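Local coordinates for hypothetical protein PA5026 (Pseudomonas aeruginosa, PDB 1SH8) that is of unknown function but, as a DUF4442 protein of the HotDog clan, is probably a thioesterase that works as a pair of identical subunits, at residues A[27-30]-A[36-39]; A[58-63]-A[97-102]; A[76-81]-A[113-118]; A[109-114]-A[121-126]. One frame throughout, in Å; residues are numbered along the deposited sequence.

Contact 1. Residues A[27-30]-A[36-39]; sequences RAEV and VRLR
Glu29 lies between two arginines of the facing strand and gives one carboxylate oxygen to each. Glu29 OE1 accepts from Arg37 NE at 2.8 Å, met nearly along the C-O axis. Glu29 OE2 accepts from Arg39 NH1 at 2.7 Å through its anti lone pair. Both oxygens sit at a guanidinium edge, in plane, yet the carboxylate is turned 81° against the Arg37 group and 50° against that of Arg39, so neither arginine makes the coplanar two-bond pairing. With CG anti to the backbone N (chi1 near 180° in both) and a bend at chi3, the two arginine chains run alike and pass Glu29 at different angles, Arg39 at nearly a right angle. Arg98 adds a third positive partner at OE1, which would be expected to keep the carboxylate ionised.

The backbone geometry is consistent with this reach. In this beta hairpin of strands 27-32 and 35-40, Glu29 and Val30 both face Arg37, a classic beta bulge, and their two N-H groups converge on Arg37 O, from Glu29 N at 2.7 Å and Val30 N at 3.2 Å. Regular antiparallel pairing holds before it, where Arg27 N meets Arg39 O at 2.9 Å.

An apolar atom lies over one face of each guanidinium: Val30 CG2 over that of Arg37, 3.3 Å from Arg37 NH2, and Arg27 CB over that of Arg39, 3.7 Å from Arg39 NH2. The guanidinium of Arg27 itself turns aside to Glu15. On the opposite face of the hairpin from Arg37 and Arg39, Ala28 CB meets Leu38 CD2 at 4.0 Å.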
loop_
_atom_site.group_PDB
_atom_site.type_symbol
_atom_site.label_atom_id
_atom_site.label_comp_id
_atom_site.label_asym_id
_atom_site.label_seq_id
_atom_site.Cartn_x
_atom_site.Cartn_y
_atom_site.Cartn_z
ATOM N N ARG A 27 -14.690 -6.092 1.722
ATOM C CA ARG A 27 -15.765 -6.583 2.578
ATOM C C ARG A 27 -15.227 -7.347 3.784
ATOM O O ARG A 27 -14.229 -8.066 3.689
ATOM C CB ARG A 27 -16.698 -7.490 1.776
ATOM C CG ARG A 27 -17.350 -6.792 0.594
ATOM C CD ARG A 27 -18.449 -5.854 1.053
ATOM N NE ARG A 27 -19.569 -6.613 1.592
ATOM C CZ ARG A 27 -20.615 -6.080 2.218
ATOM N NH1 ARG A 27 -20.696 -4.765 2.396
ATOM N NH2 ARG A 27 -21.582 -6.869 2.670
ATOM N N ALA A 28 -15.883 -7.172 4.927
ATOM C CA ALA A 28 -15.485 -7.867 6.143
ATOM C C ALA A 28 -16.336 -9.121 6.233
ATOM O O ALA A 28 -17.561 -9.041 6.175
ATOM C CB ALA A 28 -15.733 -6.983 7.362
ATOM N N GLU A 29 -15.700 -10.280 6.353
ATOM C CA GLU A 29 -16.446 -11.529 6.468
ATOM C C GLU A 29 -16.702 -11.835 7.938
ATOM O O GLU A 29 -17.798 -12.258 8.309
ATOM C CB GLU A 29 -15.687 -12.677 5.798
ATOM C CG GLU A 29 -15.515 -12.482 4.299
ATOM C CD GLU A 29 -15.074 -13.741 3.573
ATOM O OE1 GLU A 29 -14.503 -14.650 4.217
ATOM O OE2 GLU A 29 -15.289 -13.810 2.345
ATOM N N VAL A 30 -15.690 -11.618 8.773
ATOM C CA VAL A 30 -15.811 -11.835 10.212
ATOM C C VAL A 30 -15.094 -10.714 10.963
ATOM O O VAL A 30 -13.977 -10.334 10.609
ATOM C CB VAL A 30 -15.195 -13.186 10.657
ATOM C CG1 VAL A 30 -15.210 -13.291 12.179
ATOM C CG2 VAL A 30 -15.980 -14.344 10.050
ATOM N N VAL A 36 -10.312 -11.174 12.803
ATOM C CA VAL A 36 -10.974 -10.551 11.664
ATOM C C VAL A 36 -10.613 -11.298 10.385
ATOM O O VAL A 36 -9.539 -11.904 10.287
ATOM C CB VAL A 36 -10.561 -9.053 11.481
ATOM C CG1 VAL A 36 -10.836 -8.272 12.762
ATOM C CG2 VAL A 36 -9.088 -8.945 11.086
ATOM N N ARG A 37 -11.527 -11.269 9.423
ATOM C CA ARG A 37 -11.304 -11.884 8.118
ATOM C C ARG A 37 -11.916 -10.942 7.092
ATOM O O ARG A 37 -13.106 -10.630 7.160
ATOM C CB ARG A 37 -11.957 -13.270 8.011
ATOM C CG ARG A 37 -11.676 -13.936 6.666
ATOM C CD ARG A 37 -12.042 -15.413 6.653
ATOM N NE ARG A 37 -13.482 -15.665 6.635
ATOM C CZ ARG A 37 -14.184 -16.145 7.658
ATOM N NH1 ARG A 37 -13.592 -16.423 8.813
ATOM N NH2 ARG A 37 -15.480 -16.387 7.509
ATOM N N LEU A 38 -11.092 -10.487 6.153
ATOM C CA LEU A 38 -11.536 -9.554 5.122
ATOM C C LEU A 38 -11.376 -10.148 3.730
ATOM O O LEU A 38 -10.581 -11.069 3.522
ATOM C CB LEU A 38 -10.719 -8.258 5.205
ATOM C CG LEU A 38 -10.474 -7.649 6.593
ATOM C CD1 LEU A 38 -9.551 -6.442 6.440
ATOM C CD2 LEU A 38 -11.792 -7.247 7.246
ATOM N N ARG A 39 -12.128 -9.602 2.779
ATOM C CA ARG A 39 -12.082 -10.056 1.394
ATOM C C ARG A 39 -12.021 -8.871 0.432
ATOM O O ARG A 39 -12.790 -7.920 0.559
ATOM C CB ARG A 39 -13.325 -10.895 1.066
ATOM C CG ARG A 39 -13.339 -11.441 -0.368
ATOM C CD ARG A 39 -14.625 -12.208 -0.695
ATOM N NE ARG A 39 -15.773 -11.317 -0.841
ATOM C CZ ARG A 39 -16.787 -11.239 0.016
ATOM N NH1 ARG A 39 -16.813 -12.002 1.101
ATOM N NH2 ARG A 39 -17.780 -10.393 -0.216
HETATM O O HOH W 1 -15.816 -17.502 4.687
#

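Contact 2. Residues A[58-63]-A[97-102]; sequences FTLAEL and IRVEAR
Ile97 opens the contact by meeting Leu60 with its CG2 branch, which approaches Leu60 CD2 to 3.6 Å while the two side chains cross at about a right angle. CG2 is the branch anti to the backbone N; CG1 stands beside that N (chi1 -53°) and carries the end of the chain away from the helix. The same Leu60 methyl also presses on the strand backbone, with CD2 3.4 Å from Ile97 O, a van der Waals approach.

Arg98 starts away from the helix and adds little here; its guanidinium pairs with Glu29 in a salt bridge.

Val99 turns back toward the helix. Its CG1, placed between the backbone N and the carbonyl carbon by a chi1 of 66°, meets Leu60 CD1 at 3.6 Å and Leu60 O at 3.5 Å, so that one methyl touches both side chain and main chain of the leucine. The Leu60 and Val99 side chains run alongside each other, heading opposite ways. Leu60 thus spans two same-face residues along the strand, CD2 on Ile97 and CD1 on Val99.

Helix 58-62 runs almost with strand 97-102, 20° between their directions and 8.5 Å between axes. This is consistent with the central helix of a hotdog fold, packed against strands 35-40 and 97-102 and, beyond them, 120-130: Leu60 also packs on Leu38 of strand 35-40, Ala61 and Val99 meet Leu129 and Leu127 of strand 120-130, and Phe58 stacks on Phe58 of the second subunit.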
loop_
_atom_site.group_PDB
_atom_site.type_symbol
_atom_site.label_atom_id
_atom_site.label_comp_id
_atom_site.label_asym_id
_atom_site.label_seq_id
_atom_site.Cartn_x
_atom_site.Cartn_y
_atom_site.Cartn_z
ATOM N N PHE A 58 -2.128 -4.371 -1.048
ATOM C CA PHE A 58 -1.616 -3.669 0.129
ATOM C C PHE A 58 -2.750 -3.281 1.071
ATOM O O PHE A 58 -2.660 -3.465 2.283
ATOM C CB PHE A 58 -0.865 -2.397 -0.267
ATOM C CG PHE A 58 -0.348 -1.617 0.914
ATOM C CD1 PHE A 58 0.920 -1.869 1.438
ATOM C CD2 PHE A 58 -1.147 -0.657 1.530
ATOM C CE1 PHE A 58 1.383 -1.168 2.565
ATOM C CE2 PHE A 58 -0.697 0.045 2.654
ATOM C CZ PHE A 58 0.569 -0.212 3.171
ATOM N N THR A 59 -3.818 -2.726 0.507
ATOM C CA THR A 59 -4.950 -2.299 1.312
ATOM C C THR A 59 -5.550 -3.478 2.078
ATOM O O THR A 59 -5.855 -3.364 3.268
ATOM C CB THR A 59 -6.013 -1.619 0.428
ATOM O OG1 THR A 59 -5.441 -0.447 -0.166
ATOM C CG2 THR A 59 -7.222 -1.204 1.250
ATOM N N LEU A 60 -5.699 -4.614 1.404
ATOM C CA LEU A 60 -6.248 -5.803 2.050
ATOM C C LEU A 60 -5.352 -6.276 3.193
ATOM O O LEU A 60 -5.837 -6.639 4.262
ATOM C CB LEU A 60 -6.401 -6.938 1.034
ATOM C CG LEU A 60 -6.895 -8.265 1.627
ATOM C CD1 LEU A 60 -8.289 -8.069 2.217
ATOM C CD2 LEU A 60 -6.914 -9.336 0.549
ATOM N N ALA A 61 -4.041 -6.270 2.955
ATOM C CA ALA A 61 -3.073 -6.721 3.955
ATOM C C ALA A 61 -2.894 -5.752 5.120
ATOM O O ALA A 61 -2.606 -6.168 6.240
ATOM C CB ALA A 61 -1.724 -6.970 3.286
ATOM N N GLU A 62 -3.077 -4.463 4.854
ATOM C CA GLU A 62 -2.894 -3.421 5.863
ATOM C C GLU A 62 -4.087 -3.190 6.801
ATOM O O GLU A 62 -3.910 -2.960 8.004
ATOM C CB GLU A 62 -2.542 -2.103 5.150
ATOM C CG GLU A 62 -2.070 -0.944 6.035
ATOM C CD GLU A 62 -3.179 -0.261 6.836
ATOM O OE1 GLU A 62 -4.333 -0.177 6.356
ATOM O OE2 GLU A 62 -2.878 0.221 7.952
ATOM N N LEU A 63 -5.296 -3.256 6.248
ATOM C CA LEU A 63 -6.505 -2.979 7.018
ATOM C C LEU A 63 -6.750 -3.822 8.273
ATOM O O LEU A 63 -7.381 -3.344 9.217
ATOM C CB LEU A 63 -7.734 -3.034 6.104
ATOM C CG LEU A 63 -8.888 -2.155 6.590
ATOM C CD1 LEU A 63 -8.470 -0.695 6.524
ATOM C CD2 LEU A 63 -10.115 -2.388 5.724
ATOM N N ILE A 97 -9.545 -12.117 -3.170
ATOM C CA ILE A 97 -8.442 -12.419 -2.270
ATOM C C ILE A 97 -8.868 -12.143 -0.832
ATOM O O ILE A 97 -9.592 -11.181 -0.571
ATOM C CB ILE A 97 -7.212 -11.549 -2.634
ATOM C CG1 ILE A 97 -6.880 -11.713 -4.124
ATOM C CG2 ILE A 97 -6.018 -11.934 -1.784
ATOM C CD1 ILE A 97 -6.545 -13.142 -4.547
ATOM N N ARG A 98 -8.418 -12.984 0.099
ATOM C CA ARG A 98 -8.777 -12.820 1.503
ATOM C C ARG A 98 -7.576 -12.816 2.426
ATOM O O ARG A 98 -6.468 -13.210 2.052
ATOM C CB ARG A 98 -9.718 -13.947 1.970
ATOM C CG ARG A 98 -11.041 -14.047 1.238
ATOM C CD ARG A 98 -11.983 -15.006 1.972
ATOM N NE ARG A 98 -11.465 -16.377 2.021
ATOM C CZ ARG A 98 -12.036 -17.370 2.704
ATOM N NH1 ARG A 98 -13.144 -17.150 3.403
ATOM N NH2 ARG A 98 -11.505 -18.589 2.683
ATOM N N VAL A 99 -7.825 -12.381 3.653
ATOM C CA VAL A 99 -6.808 -12.346 4.684
ATOM C C VAL A 99 -7.505 -12.462 6.034
ATOM O O VAL A 99 -8.647 -12.022 6.198
ATOM C CB VAL A 99 -6.010 -11.015 4.658
ATOM C CG1 VAL A 99 -6.918 -9.846 5.030
ATOM C CG2 VAL A 99 -4.825 -11.092 5.622
ATOM N N GLU A 100 -6.834 -13.093 6.989
ATOM C CA GLU A 100 -7.371 -13.176 8.335
ATOM C C GLU A 100 -6.232 -12.823 9.279
ATOM O O GLU A 100 -5.057 -12.999 8.952
ATOM C CB GLU A 100 -7.990 -14.553 8.634
ATOM C CG GLU A 100 -7.117 -15.772 8.493
ATOM C CD GLU A 100 -7.948 -17.064 8.495
ATOM O OE1 GLU A 100 -8.766 -17.258 9.417
ATOM O OE2 GLU A 100 -7.785 -17.891 7.570
ATOM N N ALA A 101 -6.580 -12.266 10.430
ATOM C CA ALA A 101 -5.580 -11.854 11.402
ATOM C C ALA A 101 -6.163 -11.987 12.794
ATOM O O ALA A 101 -7.372 -11.875 12.975
ATOM C CB ALA A 101 -5.175 -10.406 11.143
ATOM N N ARG A 102 -5.303 -12.222 13.776
ATOM C CA ARG A 102 -5.780 -12.365 15.138
ATOM C C ARG A 102 -4.841 -11.776 16.186
ATOM O O ARG A 102 -3.663 -11.528 15.924
ATOM C CB ARG A 102 -6.039 -13.849 15.440
ATOM C CG ARG A 102 -4.818 -14.750 15.321
ATOM C CD ARG A 102 -5.200 -16.233 15.478
ATOM N NE ARG A 102 -5.955 -16.747 14.334
ATOM C CZ ARG A 102 -6.570 -17.930 14.303
ATOM N NH1 ARG A 102 -6.528 -18.734 15.360
ATOM N NH2 ARG A 102 -7.226 -18.315 13.212
#

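Contact 3. Residues A[76-81]-A[113-118]; sequences ARFYPI and TEAGER
Water 2 joins the two segments: it donates to Gly116 O at 2.7 Å and accepts from Arg77 NH2 at 2.9 Å, lying at the edge of the guanidinium and in its plane. Arg77 reaches this place with a fully extended chain, CG anti to the backbone N (chi1 -180°) and no bend as far as NE. Its NH2 lies directly against the glycine backbone, with Arg77 NH2 3.4 Å from Gly116 CA.

The extended arginine also lies along its neighbour Phe78. Arg77 CG stands 3.9 Å above the centre of the Phe78 ring, and Phe78 CZ lies over one face of the guanidinium, offset toward its rim. Phe78 in turn meets the helix obliquely: its CE1 is 3.6 Å from Ala115 CB, and further on its CZ comes near Gly116 N. The small residues Ala115 and Gly116 let the helix backbone come close to this ring, with 8.0 Å between the CA atoms of Phe78 and Ala115.

Phe78 also packs on Phe69 of helix 64-72 and on Leu146 of strand 136-148. The arrangement seats helix 105-118 beside the start of strand 78-89, outermost in its sheet within this chain, at the periphery of what is probably a hotdog fold.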
loop_
_atom_site.group_PDB
_atom_site.type_symbol
_atom_site.label_atom_id
_atom_site.label_comp_id
_atom_site.label_asym_id
_atom_site.label_seq_id
_atom_site.Cartn_x
_atom_site.Cartn_y
_atom_site.Cartn_z
ATOM N N ALA A 76 -12.568 4.883 20.797
ATOM C CA ALA A 76 -12.747 6.318 20.950
ATOM C C ALA A 76 -11.579 6.795 21.813
ATOM O O ALA A 76 -11.025 7.871 21.593
ATOM C CB ALA A 76 -14.074 6.621 21.633
ATOM N N ARG A 77 -11.194 5.968 22.785
ATOM C CA ARG A 77 -10.086 6.290 23.683
ATOM C C ARG A 77 -8.732 6.204 22.970
ATOM O O ARG A 77 -7.822 6.994 23.236
ATOM C CB ARG A 77 -10.087 5.334 24.876
ATOM C CG ARG A 77 -8.970 5.606 25.864
ATOM C CD ARG A 77 -8.907 4.556 26.961
ATOM N NE ARG A 77 -7.852 4.858 27.931
ATOM C CZ ARG A 77 -7.387 3.993 28.829
ATOM N NH1 ARG A 77 -7.879 2.760 28.889
ATOM N NH2 ARG A 77 -6.424 4.359 29.667
ATOM N N PHE A 78 -8.616 5.238 22.062
ATOM C CA PHE A 78 -7.384 5.008 21.306
ATOM C C PHE A 78 -7.627 5.094 19.806
ATOM O O PHE A 78 -8.762 5.122 19.341
ATOM C CB PHE A 78 -6.838 3.601 21.586
ATOM C CG PHE A 78 -6.577 3.315 23.034
ATOM C CD1 PHE A 78 -5.547 3.961 23.712
ATOM C CD2 PHE A 78 -7.354 2.385 23.717
ATOM C CE1 PHE A 78 -5.293 3.683 25.048
ATOM C CE2 PHE A 78 -7.109 2.099 25.060
ATOM C CZ PHE A 78 -6.076 2.748 25.725
ATOM N N TYR A 79 -6.534 5.127 19.053
ATOM C CA TYR A 79 -6.602 5.119 17.601
ATOM C C TYR A 79 -5.349 4.390 17.152
ATOM O O TYR A 79 -4.324 4.418 17.839
ATOM C CB TYR A 79 -6.658 6.536 17.019
ATOM C CG TYR A 79 -5.413 7.361 17.212
ATOM C CD1 TYR A 79 -4.407 7.383 16.247
ATOM C CD2 TYR A 79 -5.255 8.148 18.349
ATOM C CE1 TYR A 79 -3.274 8.180 16.410
ATOM C CE2 TYR A 79 -4.133 8.942 18.524
ATOM C CZ TYR A 79 -3.146 8.957 17.552
ATOM O OH TYR A 79 -2.043 9.764 17.730
ATOM N N PRO A 80 -5.431 3.683 16.018
ATOM C CA PRO A 80 -4.263 2.956 15.523
ATOM C C PRO A 80 -3.567 3.696 14.386
ATOM O O PRO A 80 -4.176 4.512 13.699
ATOM C CB PRO A 80 -4.873 1.650 15.043
ATOM C CG PRO A 80 -6.163 2.134 14.395
ATOM C CD PRO A 80 -6.668 3.209 15.362
ATOM N N ILE A 81 -2.282 3.422 14.211
ATOM C CA ILE A 81 -1.530 3.985 13.099
ATOM C C ILE A 81 -0.570 2.895 12.658
ATOM O O ILE A 81 -0.113 2.091 13.476
ATOM C CB ILE A 81 -0.695 5.237 13.469
ATOM C CG1 ILE A 81 0.245 4.922 14.628
ATOM C CG2 ILE A 81 -1.604 6.402 13.782
ATOM C CD1 ILE A 81 1.233 6.033 14.907
ATOM N N THR A 113 -3.375 -1.939 28.362
ATOM C CA THR A 113 -2.752 -1.521 29.609
ATOM C C THR A 113 -1.581 -0.591 29.311
ATOM O O THR A 113 -1.505 0.518 29.848
ATOM C CB THR A 113 -2.242 -2.734 30.402
ATOM O OG1 THR A 113 -3.363 -3.477 30.896
ATOM C CG2 THR A 113 -1.367 -2.289 31.566
ATOM N N GLU A 114 -0.676 -1.041 28.444
ATOM C CA GLU A 114 0.490 -0.248 28.074
ATOM C C GLU A 114 0.121 1.055 27.354
ATOM O O GLU A 114 0.727 2.096 27.606
ATOM C CB GLU A 114 1.426 -1.088 27.207
ATOM C CG GLU A 114 2.569 -0.317 26.589
ATOM C CD GLU A 114 3.519 -1.226 25.840
ATOM O OE1 GLU A 114 3.045 -2.212 25.229
ATOM O OE2 GLU A 114 4.738 -0.954 25.850
ATOM N N ALA A 115 -0.864 1.000 26.459
ATOM C CA ALA A 115 -1.294 2.196 25.739
ATOM C C ALA A 115 -1.951 3.156 26.728
ATOM O O ALA A 115 -1.818 4.376 26.616
ATOM C CB ALA A 115 -2.276 1.828 24.634
ATOM N N GLY A 116 -2.661 2.596 27.699
ATOM C CA GLY A 116 -3.316 3.427 28.689
ATOM C C GLY A 116 -2.331 4.088 29.634
ATOM O O GLY A 116 -2.461 5.273 29.946
ATOM N N GLU A 117 -1.333 3.329 30.078
ATOM C CA GLU A 117 -0.336 3.847 31.009
ATOM C C GLU A 117 0.776 4.671 30.369
ATOM O O GLU A 117 1.260 5.637 30.966
ATOM C CB GLU A 117 0.303 2.701 31.794
ATOM C CG GLU A 117 -0.676 1.803 32.520
ATOM C CD GLU A 117 0.024 0.790 33.410
ATOM O OE1 GLU A 117 1.118 0.320 33.025
ATOM O OE2 GLU A 117 -0.524 0.455 34.484
ATOM N N ARG A 118 1.184 4.299 29.161
ATOM C CA ARG A 118 2.268 5.006 28.495
ATOM C C ARG A 118 1.871 5.851 27.296
ATOM O O ARG A 118 2.694 6.591 26.759
ATOM C CB ARG A 118 3.350 4.002 28.105
ATOM C CG ARG A 118 3.918 3.296 29.320
ATOM C CD ARG A 118 4.857 2.167 28.958
ATOM N NE ARG A 118 5.390 1.529 30.162
ATOM C CZ ARG A 118 4.648 0.931 31.094
ATOM N NH1 ARG A 118 3.325 0.878 30.971
ATOM N NH2 ARG A 118 5.230 0.389 32.155
HETATM O O HOH W 2 -4.787 6.704 29.786
#

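Contact 4. Residues A[109-114]-A[121-126]; sequences RQLETE and AEYSLE
Leu111 spreads its two methyl groups over three successive residues of the strand. CD2 touches Ala121 CB at 3.8 Å and lies 3.3 Å from Glu122 O, while CD1 reaches Tyr123 CB at 3.8 Å and approaches the ring beyond it obliquely. The Leu111 and Tyr123 side chains lie roughly perpendicular. Although the Leu111 side chain starts out beside the strand, a chi1 of -71° sets CG anti to the carbonyl carbon and brings the methyls nearer.

Ala121 CB is the methyl that most of these groups share: besides Leu111 CD2 it meets Leu111 O at 3.6 Å and the aliphatic part of Glu114. The Glu114 chain, extended beyond CG, lies along this methyl so that Glu114 OE1 comes 3.4 Å from Ala121 CB. Water 3 is held firmly by Glu122 O at 2.7 Å and only weakly by Glu114 OE1.

Farther out, Tyr123 is held at its far end by a hydrogen bond from OH to Gly65 O, and its ring lies beside Tyr144, with Phe69 of helix 64-72 also against it. Backbone bonds from Ala121 to Leu146 and from Tyr123 to Tyr144 tie the strand to strand 136-148. The helix and strand segments run at 152° to each other, 8.0 Å between axes: the chain leaves helix 105-118 and returns along it as strand 120-130, nearly antiparallel, in a probable hotdog fold.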
loop_
_atom_site.group_PDB
_atom_site.type_symbol
_atom_site.label_atom_id
_atom_site.label_comp_id
_atom_site.label_asym_id
_atom_site.label_seq_id
_atom_site.Cartn_x
_atom_site.Cartn_y
_atom_site.Cartn_z
ATOM N N ARG A 109 -5.094 -7.418 26.323
ATOM C CA ARG A 109 -4.989 -6.834 27.658
ATOM C C ARG A 109 -3.663 -6.095 27.840
ATOM O O ARG A 109 -3.635 -4.982 28.362
ATOM C CB ARG A 109 -5.129 -7.910 28.737
ATOM C CG ARG A 109 -6.563 -8.324 29.003
ATOM C CD ARG A 109 -6.668 -9.137 30.287
ATOM N NE ARG A 109 -6.096 -10.474 30.148
ATOM C CZ ARG A 109 -6.695 -11.484 29.522
ATOM N NH1 ARG A 109 -7.893 -11.315 28.974
ATOM N NH2 ARG A 109 -6.091 -12.661 29.439
ATOM N N GLN A 110 -2.568 -6.711 27.403
ATOM C CA GLN A 110 -1.255 -6.084 27.524
ATOM C C GLN A 110 -1.210 -4.762 26.767
ATOM O O GLN A 110 -0.734 -3.752 27.287
ATOM C CB GLN A 110 -0.168 -7.009 26.973
ATOM C CG GLN A 110 -0.173 -8.406 27.567
ATOM C CD GLN A 110 0.971 -9.259 27.046
ATOM O OE1 GLN A 110 1.260 -9.267 25.846
ATOM N NE2 GLN A 110 1.624 -9.990 27.944
ATOM N N LEU A 111 -1.715 -4.774 25.536
ATOM C CA LEU A 111 -1.721 -3.583 24.698
ATOM C C LEU A 111 -2.528 -2.422 25.274
ATOM O O LEU A 111 -2.045 -1.290 25.305
ATOM C CB LEU A 111 -2.239 -3.934 23.298
ATOM C CG LEU A 111 -1.280 -4.788 22.458
ATOM C CD1 LEU A 111 -2.014 -5.397 21.276
ATOM C CD2 LEU A 111 -0.111 -3.928 21.996
ATOM N N GLU A 112 -3.750 -2.689 25.730
ATOM C CA GLU A 112 -4.574 -1.614 26.283
ATOM C C GLU A 112 -3.977 -1.062 27.570
ATOM O O GLU A 112 -4.049 0.139 27.832
ATOM C CB GLU A 112 -6.004 -2.095 26.527
ATOM C CG GLU A 112 -6.110 -3.386 27.294
ATOM C CD GLU A 112 -7.546 -3.862 27.416
ATOM O OE1 GLU A 112 -8.253 -3.876 26.384
ATOM O OE2 GLU A 112 -7.964 -4.226 28.538
ATOM N N THR A 113 -3.375 -1.939 28.362
ATOM C CA THR A 113 -2.752 -1.521 29.609
ATOM C C THR A 113 -1.581 -0.591 29.311
ATOM O O THR A 113 -1.505 0.518 29.848
ATOM C CB THR A 113 -2.242 -2.734 30.402
ATOM O OG1 THR A 113 -3.363 -3.477 30.896
ATOM C CG2 THR A 113 -1.367 -2.289 31.566
ATOM N N GLU A 114 -0.676 -1.041 28.444
ATOM C CA GLU A 114 0.490 -0.248 28.074
ATOM C C GLU A 114 0.121 1.055 27.354
ATOM O O GLU A 114 0.727 2.096 27.606
ATOM C CB GLU A 114 1.426 -1.088 27.207
ATOM C CG GLU A 114 2.569 -0.317 26.589
ATOM C CD GLU A 114 3.519 -1.226 25.840
ATOM O OE1 GLU A 114 3.045 -2.212 25.229
ATOM O OE2 GLU A 114 4.738 -0.954 25.850
ATOM N N ALA A 121 1.404 1.715 22.417
ATOM C CA ALA A 121 1.818 0.317 22.501
ATOM C C ALA A 121 1.870 -0.226 21.082
ATOM O O ALA A 121 0.987 0.063 20.276
ATOM C CB ALA A 121 0.823 -0.475 23.324
ATOM N N GLU A 122 2.894 -1.014 20.773
ATOM C CA GLU A 122 3.034 -1.569 19.428
ATOM C C GLU A 122 2.552 -3.007 19.314
ATOM O O GLU A 122 2.679 -3.795 20.246
ATOM C CB GLU A 122 4.499 -1.583 18.979
ATOM C CG GLU A 122 5.277 -0.289 19.052
ATOM C CD GLU A 122 6.729 -0.498 18.626
ATOM O OE1 GLU A 122 7.274 -1.599 18.890
ATOM O OE2 GLU A 122 7.325 0.430 18.040
ATOM N N TYR A 123 2.002 -3.343 18.154
ATOM C CA TYR A 123 1.600 -4.714 17.878
ATOM C C TYR A 123 1.923 -4.971 16.407
ATOM O O TYR A 123 1.822 -4.072 15.566
ATOM C CB TYR A 123 0.113 -4.974 18.202
ATOM C CG TYR A 123 -0.919 -4.152 17.454
ATOM C CD1 TYR A 123 -1.581 -4.669 16.334
ATOM C CD2 TYR A 123 -1.280 -2.883 17.903
ATOM C CE1 TYR A 123 -2.585 -3.937 15.686
ATOM C CE2 TYR A 123 -2.279 -2.142 17.263
ATOM C CZ TYR A 123 -2.926 -2.674 16.159
ATOM O OH TYR A 123 -3.915 -1.935 15.545
ATOM N N SER A 124 2.368 -6.184 16.104
ATOM C CA SER A 124 2.710 -6.526 14.732
ATOM C C SER A 124 1.817 -7.641 14.208
ATOM O O SER A 124 1.229 -8.400 14.985
ATOM C CB SER A 124 4.175 -6.957 14.647
ATOM O OG SER A 124 4.425 -8.064 15.495
ATOM N N LEU A 125 1.705 -7.717 12.885
ATOM C CA LEU A 125 0.906 -8.750 12.240
ATOM C C LEU A 125 1.711 -9.281 11.056
ATOM O O LEU A 125 2.303 -8.504 10.300
ATOM C CB LEU A 125 -0.429 -8.179 11.736
ATOM C CG LEU A 125 -1.405 -7.575 12.759
ATOM C CD1 LEU A 125 -2.591 -6.943 12.032
ATOM C CD2 LEU A 125 -1.887 -8.650 13.717
ATOM N N GLU A 126 1.748 -10.603 10.925
ATOM C CA GLU A 126 2.441 -11.278 9.824
ATOM C C GLU A 126 1.347 -12.115 9.181
ATOM O O GLU A 126 0.962 -13.162 9.706
ATOM C CB GLU A 126 3.573 -12.156 10.358
ATOM C CG GLU A 126 4.686 -11.343 11.001
ATOM C CD GLU A 126 5.752 -12.214 11.621
ATOM O OE1 GLU A 126 6.592 -12.760 10.878
ATOM O OE2 GLU A 126 5.735 -12.355 12.859
HETATM O O HOH W 3 3.780 -4.400 22.643
#

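How the contacts relate
Contact 2 lies nearest the chain's centre (about 6 Å between centres) and is made by hydrophobic methyl packing; contact 4 is buried too, but about 14 Å out, and contacts 1 and 3 are partly buried. Contact 1 borders contact 2 through one sheet: Leu38 pairs with Val99, and Glu29 meets Arg98, so the charged side of contact 1 and the buried side of contact 2 are the two faces of the same sheet. Contacts 3 and 4 share helix 105-118, set against strands 78-89 and 120-130. Both are mainly apolar with a water between the segments; contact 1 adds salt bridges and backbone pairing. Contacts 2 and 3 also touch the second subunit.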